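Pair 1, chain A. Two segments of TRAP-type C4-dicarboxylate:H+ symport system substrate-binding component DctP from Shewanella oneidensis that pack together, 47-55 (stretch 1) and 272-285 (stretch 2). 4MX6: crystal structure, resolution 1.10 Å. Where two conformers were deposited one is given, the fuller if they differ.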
# COMPACT_ATOMS: atom_id res chain seq x y z
N GLU A 47 -13.20 -6.55 -1.02
CA GLU A 47 -13.51 -6.94 0.35
C GLU A 47 -12.60 -8.06 0.85
O GLU A 47 -12.16 -8.04 2.01
CB GLU A 47 -14.98 -7.38 0.43
CG GLU A 47 -15.37 -7.94 1.78
CD GLU A 47 -16.86 -8.01 1.98
OE1 GLU A 47 -17.55 -7.00 1.66
OE2 GLU A 47 -17.33 -9.04 2.51
N ASN A 48 -12.30 -9.02 -0.01
CA ASN A 48 -11.64 -10.25 0.43
C ASN A 48 -10.11 -10.12 0.29
O ASN A 48 -9.46 -10.82 -0.50
CB ASN A 48 -12.20 -11.47 -0.31
CG ASN A 48 -13.67 -11.70 0.00
OD1 ASN A 48 -14.24 -11.07 0.89
ND2 ASN A 48 -14.29 -12.62 -0.72
N THR A 49 -9.58 -9.21 1.09
CA THR A 49 -8.18 -8.76 1.06
C THR A 49 -7.79 -8.36 2.48
O THR A 49 -8.66 -8.21 3.33
CB THR A 49 -8.03 -7.50 0.20
OG1 THR A 49 -8.82 -6.43 0.76
CG2 THR A 49 -8.44 -7.74 -1.26
N PRO A 50 -6.49 -8.16 2.75
CA PRO A 50 -6.13 -7.74 4.12
C PRO A 50 -6.82 -6.43 4.56
O PRO A 50 -7.34 -6.38 5.68
CB PRO A 50 -4.60 -7.62 4.09
CG PRO A 50 -4.22 -7.65 2.62
CD PRO A 50 -5.29 -8.47 1.96
N LYS A 51 -6.83 -5.39 3.72
CA LYS A 51 -7.46 -4.14 4.14
C LYS A 51 -8.98 -4.29 4.19
O LYS A 51 -9.62 -3.74 5.10
CB LYS A 51 -7.04 -2.99 3.22
CG LYS A 51 -7.74 -1.68 3.51
CD LYS A 51 -6.99 -0.47 2.97
CE LYS A 51 -6.66 -0.60 1.50
NZ LYS A 51 -5.94 0.60 1.00
N GLY A 52 -9.57 -5.01 3.23
CA GLY A 52 -11.00 -5.23 3.26
C GLY A 52 -11.45 -5.91 4.55
O GLY A 52 -12.49 -5.57 5.14
N GLN A 53 -10.69 -6.91 4.96
CA GLN A 53 -11.00 -7.66 6.17
C GLN A 53 -10.69 -6.86 7.44
O GLN A 53 -11.44 -6.95 8.42
CB GLN A 53 -10.25 -8.99 6.18
CG GLN A 53 -10.71 -9.95 5.08
CD GLN A 53 -12.17 -10.29 5.21
OE1 GLN A 53 -12.57 -11.01 6.13
NE2 GLN A 53 -12.98 -9.78 4.29
N MET A 54 -9.61 -6.08 7.44
CA MET A 54 -9.32 -5.19 8.57
C MET A 54 -10.50 -4.24 8.80
O MET A 54 -10.94 -4.05 9.93
CB MET A 54 -8.02 -4.42 8.32
CG MET A 54 -7.73 -3.35 9.36
SD MET A 54 -8.39 -1.75 8.87
CE MET A 54 -8.15 -0.83 10.38
N ALA A 55 -11.02 -3.65 7.73
CA ALA A 55 -12.10 -2.68 7.88
C ALA A 55 -13.36 -3.35 8.44
O ALA A 55 -14.04 -2.78 9.30
CB ALA A 55 -12.38 -2.00 6.54
N GLU A 272 -6.71 -4.11 17.21
CA GLU A 272 -6.99 -5.53 17.03
C GLU A 272 -7.32 -5.87 15.57
O GLU A 272 -6.93 -6.92 15.06
CB GLU A 272 -8.12 -5.96 17.97
CG GLU A 272 -7.71 -5.97 19.41
CD GLU A 272 -8.87 -6.28 20.32
OE1 GLU A 272 -9.68 -7.18 19.97
OE2 GLU A 272 -8.98 -5.63 21.40
N SER A 273 -8.02 -4.96 14.91
CA SER A 273 -8.37 -5.16 13.51
C SER A 273 -7.11 -5.15 12.63
O SER A 273 -7.02 -5.92 11.67
CB SER A 273 -9.34 -4.06 13.09
OG SER A 273 -10.54 -4.12 13.86
N ILE A 274 -6.16 -4.28 12.95
CA ILE A 274 -4.90 -4.22 12.22
C ILE A 274 -4.13 -5.52 12.43
O ILE A 274 -3.56 -6.07 11.47
CB ILE A 274 -4.06 -3.00 12.66
CG1 ILE A 274 -4.69 -1.72 12.11
CG2 ILE A 274 -2.61 -3.15 12.21
CD1 ILE A 274 -4.07 -0.43 12.60
N ALA A 275 -4.10 -6.05 13.65
CA ALA A 275 -3.43 -7.32 13.88
C ALA A 275 -4.03 -8.43 13.02
O ALA A 275 -3.31 -9.24 12.43
CB ALA A 275 -3.45 -7.69 15.37
N LEU A 276 -5.35 -8.48 12.96
CA LEU A 276 -6.01 -9.47 12.13
C LEU A 276 -5.68 -9.23 10.65
O LEU A 276 -5.36 -10.17 9.92
CB LEU A 276 -7.53 -9.46 12.36
CG LEU A 276 -8.27 -10.49 11.51
CD1 LEU A 276 -7.75 -11.90 11.75
CD2 LEU A 276 -9.74 -10.45 11.77
N GLY A 277 -5.75 -7.98 10.21
CA GLY A 277 -5.42 -7.66 8.83
C GLY A 277 -4.01 -8.07 8.45
O GLY A 277 -3.79 -8.54 7.34
N ASN A 278 -3.06 -7.89 9.36
CA ASN A 278 -1.69 -8.29 9.09
C ASN A 278 -1.57 -9.80 8.90
O ASN A 278 -0.80 -10.28 8.06
CB ASN A 278 -0.77 -7.82 10.22
CG ASN A 278 -0.49 -6.34 10.18
OD1 ASN A 278 -0.76 -5.65 9.20
ND2 ASN A 278 0.10 -5.85 11.27
N LYS A 279 -2.29 -10.56 9.71
CA LYS A 279 -2.32 -12.02 9.57
C LYS A 279 -2.90 -12.41 8.22
O LYS A 279 -2.33 -13.23 7.50
CB LYS A 279 -3.12 -12.62 10.73
CG LYS A 279 -3.24 -14.11 10.70
CD LYS A 279 -3.81 -14.60 12.02
CE LYS A 279 -3.97 -16.10 12.08
NZ LYS A 279 -5.11 -16.59 11.26
N ILE A 280 -4.03 -11.80 7.87
CA ILE A 280 -4.65 -12.05 6.57
C ILE A 280 -3.69 -11.69 5.44
O ILE A 280 -3.59 -12.43 4.46
CB ILE A 280 -5.98 -11.26 6.42
CG1 ILE A 280 -7.03 -11.74 7.43
CG2 ILE A 280 -6.53 -11.38 5.00
CD1 ILE A 280 -7.69 -13.07 7.06
N ALA A 281 -2.98 -10.57 5.56
CA ALA A 281 -2.05 -10.16 4.50
C ALA A 281 -1.06 -11.27 4.19
O ALA A 281 -0.79 -11.59 3.03
CB ALA A 281 -1.33 -8.89 4.89
N ALA A 282 -0.50 -11.87 5.23
CA ALA A 282 0.50 -12.90 5.05
C ALA A 282 -0.15 -14.16 4.47
O ALA A 282 0.43 -14.83 3.62
CB ALA A 282 1.17 -13.22 6.38
N GLU A 283 -1.35 -14.48 4.93
CA GLU A 283 -2.06 -15.63 4.40
C GLU A 283 -2.41 -15.46 2.92
O GLU A 283 -2.20 -16.36 2.11
CB GLU A 283 -3.33 -15.88 5.21
CG GLU A 283 -3.05 -16.33 6.62
CD GLU A 283 -4.25 -16.30 7.55
OE1 GLU A 283 -5.25 -15.64 7.23
OE2 GLU A 283 -4.17 -16.94 8.63
N LYS A 284 -2.92 -14.28 2.56
CA LYS A 284 -3.33 -14.02 1.18
C LYS A 284 -2.14 -13.95 0.24
O LYS A 284 -2.25 -14.33 -0.92
CB LYS A 284 -4.16 -12.74 1.10
CG LYS A 284 -5.53 -12.88 1.72
CD LYS A 284 -6.36 -13.90 0.97
CE LYS A 284 -7.77 -13.94 1.49
NZ LYS A 284 -8.56 -15.01 0.82
N ASP A 285 -0.99 -13.51 0.72
CA ASP A 285 0.16 -13.44 -0.14
C ASP A 285 0.47 -14.84 -0.68
O ASP A 285 0.76 -15.01 -1.87
CB ASP A 285 1.32 -12.85 0.61
CG ASP A 285 2.41 -12.46 -0.31
OD1 ASP A 285 2.29 -11.42 -0.97
OD2 ASP A 285 3.38 -13.24 -0.41

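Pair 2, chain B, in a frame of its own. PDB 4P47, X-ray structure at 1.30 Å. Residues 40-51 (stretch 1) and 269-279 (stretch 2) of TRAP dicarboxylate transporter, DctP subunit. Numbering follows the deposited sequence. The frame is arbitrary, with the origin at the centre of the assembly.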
# COMPACT_ATOMS: atom_id res chain seq x y z
N LYS B 40 10.74 -14.15 -1.58
CA LYS B 40 11.44 -14.34 -0.31
C LYS B 40 12.43 -13.21 -0.11
O LYS B 40 13.17 -12.84 -1.04
CB LYS B 40 12.20 -15.67 -0.30
CG LYS B 40 11.48 -16.83 0.38
CD LYS B 40 10.22 -17.24 -0.35
CE LYS B 40 10.10 -18.75 -0.49
NZ LYS B 40 8.74 -19.24 -0.13
N GLY B 41 12.48 -12.68 1.10
CA GLY B 41 13.32 -11.55 1.41
C GLY B 41 12.52 -10.28 1.53
O GLY B 41 12.86 -9.40 2.32
N HIS B 42 11.45 -10.17 0.75
CA HIS B 42 10.62 -8.98 0.78
C HIS B 42 9.77 -9.02 2.04
O HIS B 42 9.32 -10.09 2.45
CB HIS B 42 9.72 -8.93 -0.47
CG HIS B 42 8.96 -7.64 -0.62
ND1 HIS B 42 7.82 -7.36 0.10
CD2 HIS B 42 9.19 -6.56 -1.40
CE1 HIS B 42 7.37 -6.16 -0.23
NE2 HIS B 42 8.19 -5.65 -1.14
N PRO B 43 9.52 -7.87 2.66
CA PRO B 43 8.71 -7.86 3.89
C PRO B 43 7.34 -8.56 3.78
O PRO B 43 6.86 -9.16 4.74
CB PRO B 43 8.58 -6.37 4.19
CG PRO B 43 9.88 -5.79 3.68
CD PRO B 43 10.13 -6.55 2.40
N GLN B 44 6.68 -8.44 2.64
CA GLN B 44 5.44 -9.15 2.37
C GLN B 44 5.60 -10.65 2.60
O GLN B 44 4.80 -11.28 3.30
CB GLN B 44 5.00 -8.89 0.95
CG GLN B 44 3.71 -9.58 0.57
CD GLN B 44 3.45 -9.46 -0.91
OE1 GLN B 44 4.17 -10.04 -1.73
NE2 GLN B 44 2.44 -8.71 -1.27
N VAL B 45 6.62 -11.25 2.00
CA VAL B 45 6.81 -12.68 2.12
C VAL B 45 7.30 -13.06 3.51
O VAL B 45 6.94 -14.11 4.04
CB VAL B 45 7.70 -13.23 1.01
CG1 VAL B 45 7.88 -14.71 1.17
CG2 VAL B 45 7.08 -12.89 -0.33
N THR B 46 8.07 -12.19 4.15
CA THR B 46 8.47 -12.43 5.52
C THR B 46 7.22 -12.50 6.40
O THR B 46 7.13 -13.34 7.29
CB THR B 46 9.48 -11.38 5.97
OG1 THR B 46 10.61 -11.47 5.10
CG2 THR B 46 9.93 -11.63 7.40
N GLY B 47 6.26 -11.63 6.15
CA GLY B 47 4.99 -11.68 6.86
C GLY B 47 4.22 -12.97 6.57
O GLY B 47 3.64 -13.58 7.48
N MET B 48 4.21 -13.39 5.32
CA MET B 48 3.54 -14.63 4.94
C MET B 48 4.15 -15.84 5.64
O MET B 48 3.44 -16.75 6.07
CB MET B 48 3.63 -14.83 3.43
CG MET B 48 2.82 -13.81 2.65
SD MET B 48 3.20 -13.78 0.89
CE MET B 48 2.39 -15.29 0.36
N GLU B 49 5.47 -15.84 5.79
CA GLU B 49 6.16 -16.93 6.47
C GLU B 49 5.82 -16.96 7.95
O GLU B 49 5.60 -18.03 8.52
CB GLU B 49 7.68 -16.80 6.28
CG GLU B 49 8.11 -17.07 4.85
CD GLU B 49 9.51 -16.59 4.52
OE1 GLU B 49 10.08 -15.79 5.29
OE2 GLU B 49 10.04 -17.04 3.48
N LYS B 50 5.75 -15.79 8.57
CA LYS B 50 5.32 -15.71 9.96
C LYS B 50 3.89 -16.22 10.12
O LYS B 50 3.60 -17.01 11.04
CB LYS B 50 5.45 -14.28 10.50
CG LYS B 50 4.99 -14.08 11.94
CD LYS B 50 5.76 -14.88 12.97
CE LYS B 50 7.19 -14.50 12.99
NZ LYS B 50 7.84 -15.17 14.16
N PHE B 51 3.00 -15.77 9.25
CA PHE B 51 1.61 -16.24 9.24
C PHE B 51 1.56 -17.77 9.16
O PHE B 51 0.87 -18.43 9.95
CB PHE B 51 0.85 -15.59 8.08
CG PHE B 51 -0.53 -16.14 7.90
CD1 PHE B 51 -1.60 -15.71 8.70
CD2 PHE B 51 -0.80 -17.12 6.96
CE1 PHE B 51 -2.86 -16.22 8.55
CE2 PHE B 51 -2.07 -17.63 6.81
CZ PHE B 51 -3.11 -17.17 7.61
N ASP B 269 1.50 -7.26 12.82
CA ASP B 269 2.33 -6.35 13.62
C ASP B 269 3.80 -6.62 13.33
O ASP B 269 4.62 -5.69 13.22
CB ASP B 269 2.07 -6.52 15.12
CG ASP B 269 0.66 -6.20 15.52
OD1 ASP B 269 -0.09 -5.58 14.73
OD2 ASP B 269 0.30 -6.57 16.67
N TYR B 270 4.14 -7.89 13.17
CA TYR B 270 5.49 -8.29 12.84
C TYR B 270 5.89 -7.81 11.44
O TYR B 270 7.00 -7.31 11.24
CB TYR B 270 5.57 -9.82 12.94
CG TYR B 270 6.79 -10.47 12.36
CD1 TYR B 270 7.98 -10.55 13.06
CD2 TYR B 270 6.74 -11.05 11.11
CE1 TYR B 270 9.11 -11.17 12.51
CE2 TYR B 270 7.83 -11.66 10.56
CZ TYR B 270 9.00 -11.72 11.25
OH TYR B 270 10.07 -12.36 10.65
N GLN B 271 4.99 -7.99 10.48
CA GLN B 271 5.27 -7.63 9.08
C GLN B 271 5.55 -6.12 8.98
O GLN B 271 6.44 -5.68 8.25
CB GLN B 271 4.08 -8.01 8.18
CG GLN B 271 4.35 -7.84 6.70
CD GLN B 271 4.16 -6.42 6.19
OE1 GLN B 271 3.37 -5.66 6.72
NE2 GLN B 271 4.87 -6.08 5.13
N ARG B 272 4.78 -5.31 9.70
CA ARG B 272 4.93 -3.87 9.65
C ARG B 272 6.28 -3.48 10.24
O ARG B 272 6.97 -2.61 9.71
CB ARG B 272 3.79 -3.20 10.41
CG ARG B 272 2.47 -3.21 9.66
CD ARG B 272 1.35 -2.84 10.60
NE ARG B 272 0.10 -2.63 9.92
CZ ARG B 272 -1.05 -2.39 10.56
NH1 ARG B 272 -1.10 -2.45 11.88
NH2 ARG B 272 -2.16 -2.14 9.88
N LYS B 273 6.70 -4.13 11.32
CA LYS B 273 8.02 -3.85 11.89
C LYS B 273 9.14 -4.20 10.91
O LYS B 273 10.10 -3.44 10.74
CB LYS B 273 8.22 -4.61 13.19
CG LYS B 273 7.55 -3.98 14.37
CD LYS B 273 7.62 -4.90 15.58
CE LYS B 273 9.01 -5.52 15.73
NZ LYS B 273 8.99 -6.72 16.61
N VAL B 274 9.03 -5.35 10.25
CA VAL B 274 10.03 -5.77 9.30
C VAL B 274 10.07 -4.79 8.13
O VAL B 274 11.15 -4.39 7.66
CB VAL B 274 9.75 -7.21 8.77
CG1 VAL B 274 10.62 -7.54 7.57
CG2 VAL B 274 9.97 -8.22 9.89
N SER B 275 8.90 -4.38 7.68
CA SER B 275 8.81 -3.45 6.58
C SER B 275 9.52 -2.13 6.91
O SER B 275 10.24 -1.56 6.11
CB SER B 275 7.35 -3.19 6.27
OG SER B 275 7.23 -2.29 5.18
N ARG B 276 9.28 -1.63 8.11
CA ARG B 276 9.84 -0.35 8.48
C ARG B 276 11.33 -0.41 8.73
O ARG B 276 12.06 0.54 8.41
CB ARG B 276 9.05 0.22 9.67
CG ARG B 276 7.66 0.67 9.23
CD ARG B 276 6.57 0.67 10.32
NE ARG B 276 5.27 0.72 9.64
CZ ARG B 276 4.07 0.69 10.23
NH1 ARG B 276 3.97 0.64 11.55
NH2 ARG B 276 2.98 0.72 9.51
N GLU B 277 11.83 -1.53 9.25
CA GLU B 277 13.27 -1.72 9.38
C GLU B 277 13.91 -1.72 7.99
O GLU B 277 14.96 -1.10 7.76
CB GLU B 277 13.55 -3.06 10.07
CG GLU B 277 13.35 -3.01 11.57
CD GLU B 277 13.21 -4.39 12.22
OE1 GLU B 277 13.18 -5.40 11.48
OE2 GLU B 277 13.11 -4.45 13.46
N GLN B 278 13.30 -2.43 7.05
CA GLN B 278 13.86 -2.50 5.71
C GLN B 278 13.82 -1.13 5.04
O GLN B 278 14.74 -0.78 4.29
CB GLN B 278 13.12 -3.54 4.84
CG GLN B 278 13.44 -4.99 5.20
CD GLN B 278 13.18 -5.98 4.07
OE1 GLN B 278 13.05 -5.60 2.90
NE2 GLN B 278 13.10 -7.26 4.42
N ASP B 279 12.77 -0.35 5.26
CA ASP B 279 12.67 0.96 4.64
C ASP B 279 13.74 1.88 5.18
O ASP B 279 14.33 2.68 4.43
CB ASP B 279 11.29 1.57 4.83
CG ASP B 279 11.11 2.88 4.07
OD1 ASP B 279 11.28 2.89 2.83
OD2 ASP B 279 10.82 3.91 4.72
O HOH W 1 14.42 -6.95 0.83
O HOH W 2 9.04 -14.57 9.12

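In both pairs a helix that starts just after a loop lies against a second helix running nearly the opposite way. The angle between their directions is 153° in pair 1 and 152° in pair 2, with axes 8.1 and 8.7 Å apart at closest approach, and 14 central residues superpose with an RMSD of 0.7 Å.

Each first helix begins with a proline, Pro A50 matching Pro B43. Proline suits a first helical turn, where its missing amide proton costs no helical hydrogen bond, and its compact ring can sit close to the facing backbone. Pro A50 CB lies 3.6 Å from Ala A281 CB and 3.5 Å from Gly A277 O; Pro B43 fits among Gln B271, Val B274, Ser B275 and Gln B278, its CB 4.1 Å from Val B274 CG1. Ile A280 and Val B274 match as apolar neighbours, and Ala A281 and Ser B275 as small ones. The residue before each proline caps the helix: Thr A49 OG1 accepts from Gly A52 N at 2.9 Å, whereas His B42 ND1 accepts from Gln B44 N at 3.0 Å.

The clearest exchange comes one turn on. In pair 1, Met A54 faces Gly A277; in pair 2 the matching residues are Gly B47 and Gln B271. Each close approach thus joins a glycine to a larger residue, with the glycine on the other helix. A CB on Gly A277 would come 3.0 Å from Met A54 CB, and one on Gly B47 would come 2.6 Å from Gln B271 CG, both clashes. The flexible methionine reaches along the second helix, its CE 4.0 Å from Ile A274 CG1. Gln B271 instead packs its CG 3.9 Å from Gly B47 CA, while its polar end finds hydrogen bonds elsewhere in the structure.

Toward the start of the first helix, Lys A284 and Gln B278 match. Between the stretches the lysine contributes its aliphatic chain, CE lying 4.1 Å from Asn A48 O; Gln B278 NE2 donates to Gly B41 O at 3.0 Å, and water 1 also joins that carbonyl to OE1. No direct hydrogen bond crosses between the stretches of pair 1.

Leu A276 matches Tyr B270. In pair 2 Lys B50 lies over the tyrosine's ring: CE is 3.7 Å from the ring centroid of Tyr B270 in a CH-pi contact, and NZ is 4.7 Å from it in a cation-pi contact. Water 2 links Tyr B270 OH to Thr B46 O.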